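Local structure of iron-containing superoxide dismutase B2 (Trypanosoma brucei, 3ESF) at residues W125-Q130 with I157-V162. The protein probably converts superoxide radicals into hydrogen peroxide and dioxygen, using a bound iron(III) ion. The protein carries 1 engineered substitution. Numbering follows the deposited sequence.
Sequences WAWLVQ and ILTCDV. Engineered in segment 157-162: T159 (natural residue Ala). With FE (Fe (III) ion), chain E.
D161 stacks its carboxylate on one face of the W125 indole, displaced toward the rim of the six-membered ring, the two planes only 6° apart. Antiparallel strands 124-131 and 154-161 pair here in the C-terminal alpha/beta domain of the iron/manganese superoxide dismutase fold, and the second ends at the iron through D161. Its CG, anti to the backbone N (chi1 -167°), lies 3.6 Å from W125 CH2, while OD2 binds iron at 2.0 Å; H28, H76, H165 and a water complete the site. OD1 receives the backbone N-H of W163 and a weak bond from the iron-bound water, which together would steady the carboxylate's rotation.

On the same face of the sheet, the engineered T159 lies between the two indoles. Its CB makes a CH-pi contact 3.6 Å from the centroid of the W127 six-membered ring, and OG1 sits over the middle of the indole, near the CD2-CE2 bond, while approaching W125 CE3 at the edge. W127 NE1 is hydrogen-bonded to T142 OG1. T159 OG1 also donates to A126 O from above the carbonyl plane, whereas C160 N reaches this oxygen within the plane.

Farther from the iron, a classic beta bulge sets I157 and L158 opposite the single residue L128: L128 O accepts I157 N at 2.9 Å and L158 N at 3.2 Å, both from one face of its carbonyl plane.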
# COMPACT_ATOMS: atom_id res chain seq x y z
N TRP A 125 8.82 -2.20 -2.29
CA TRP A 125 9.94 -3.04 -1.88
C TRP A 125 11.23 -2.24 -2.08
O TRP A 125 11.40 -1.61 -3.13
CB TRP A 125 10.04 -4.30 -2.76
CG TRP A 125 8.85 -5.17 -2.72
CD1 TRP A 125 7.70 -5.03 -3.45
CD2 TRP A 125 8.68 -6.32 -1.90
NE1 TRP A 125 6.81 -6.01 -3.11
CE2 TRP A 125 7.38 -6.82 -2.16
CE3 TRP A 125 9.50 -6.97 -0.96
CZ2 TRP A 125 6.88 -7.95 -1.52
CZ3 TRP A 125 8.97 -8.10 -0.30
CH2 TRP A 125 7.68 -8.56 -0.59
N ALA A 126 12.13 -2.29 -1.09
CA ALA A 126 13.47 -1.72 -1.25
C ALA A 126 14.43 -2.85 -1.46
O ALA A 126 14.38 -3.86 -0.72
CB ALA A 126 13.87 -0.87 -0.07
N TRP A 127 15.29 -2.72 -2.47
CA TRP A 127 16.22 -3.78 -2.80
C TRP A 127 17.67 -3.30 -2.78
O TRP A 127 17.97 -2.14 -3.07
CB TRP A 127 15.98 -4.32 -4.22
CG TRP A 127 14.61 -4.87 -4.50
CD1 TRP A 127 13.49 -4.15 -4.87
CD2 TRP A 127 14.21 -6.24 -4.48
NE1 TRP A 127 12.46 -4.98 -5.08
CE2 TRP A 127 12.84 -6.27 -4.84
CE3 TRP A 127 14.88 -7.46 -4.24
CZ2 TRP A 127 12.11 -7.45 -4.93
CZ3 TRP A 127 14.15 -8.65 -4.31
CH2 TRP A 127 12.78 -8.64 -4.65
N LEU A 128 18.56 -4.24 -2.47
CA LEU A 128 19.93 -4.16 -2.93
C LEU A 128 19.99 -5.12 -4.12
O LEU A 128 19.54 -6.26 -4.00
CB LEU A 128 20.91 -4.56 -1.79
CG LEU A 128 22.43 -4.65 -2.09
CD1 LEU A 128 22.99 -3.36 -2.69
CD2 LEU A 128 23.20 -5.01 -0.82
N VAL A 129 20.48 -4.65 -5.26
CA VAL A 129 20.65 -5.49 -6.44
C VAL A 129 22.04 -5.30 -7.02
O VAL A 129 22.71 -4.30 -6.77
CB VAL A 129 19.58 -5.23 -7.59
CG1 VAL A 129 18.15 -5.39 -7.10
CG2 VAL A 129 19.82 -3.86 -8.27
N GLN A 130 22.46 -6.28 -7.81
CA GLN A 130 23.69 -6.15 -8.58
C GLN A 130 23.34 -6.09 -10.06
O GLN A 130 22.56 -6.91 -10.56
CB GLN A 130 24.62 -7.33 -8.31
CG GLN A 130 26.01 -7.16 -8.97
CD GLN A 130 26.87 -8.41 -8.87
OE1 GLN A 130 26.35 -9.52 -8.71
NE2 GLN A 130 28.18 -8.23 -8.97
N ILE A 157 19.88 -9.12 -4.22
CA ILE A 157 20.81 -9.48 -3.16
C ILE A 157 20.03 -9.49 -1.84
O ILE A 157 20.09 -10.44 -1.08
CB ILE A 157 22.01 -8.47 -3.09
CG1 ILE A 157 22.82 -8.43 -4.40
CG2 ILE A 157 22.87 -8.72 -1.84
CD1 ILE A 157 23.34 -9.80 -4.93
N LEU A 158 19.30 -8.41 -1.58
CA LEU A 158 18.49 -8.28 -0.36
C LEU A 158 17.20 -7.55 -0.67
O LEU A 158 17.16 -6.73 -1.58
CB LEU A 158 19.23 -7.49 0.73
CG LEU A 158 20.36 -8.02 1.60
CD1 LEU A 158 21.03 -6.87 2.29
CD2 LEU A 158 19.90 -9.09 2.62
N THR A 159 16.15 -7.81 0.11
CA THR A 159 14.95 -6.96 0.04
C THR A 159 14.32 -6.71 1.42
O THR A 159 14.38 -7.56 2.32
CB THR A 159 13.88 -7.50 -1.00
OG1 THR A 159 12.96 -6.45 -1.36
CG2 THR A 159 13.13 -8.70 -0.45
N CYS A 160 13.74 -5.53 1.56
CA CYS A 160 12.86 -5.21 2.68
C CYS A 160 11.45 -4.84 2.14
O CYS A 160 11.31 -3.87 1.36
CB CYS A 160 13.45 -4.04 3.49
SG CYS A 160 12.41 -3.49 4.86
N ASP A 161 10.44 -5.61 2.56
CA ASP A 161 9.02 -5.35 2.25
C ASP A 161 8.61 -4.09 2.96
O ASP A 161 8.80 -4.00 4.17
CB ASP A 161 8.14 -6.55 2.76
CG ASP A 161 6.73 -6.54 2.22
OD1 ASP A 161 6.38 -5.65 1.44
OD2 ASP A 161 5.95 -7.49 2.54
N VAL A 162 8.06 -3.12 2.23
CA VAL A 162 7.52 -1.89 2.88
C VAL A 162 6.02 -1.65 2.59
O VAL A 162 5.50 -0.55 2.83
CB VAL A 162 8.37 -0.62 2.60
CG1 VAL A 162 9.78 -0.82 3.09
CG2 VAL A 162 8.33 -0.21 1.09
FE FE E . 4.26 -8.46 2.27
O HOH W 1 4.16 -7.33 0.46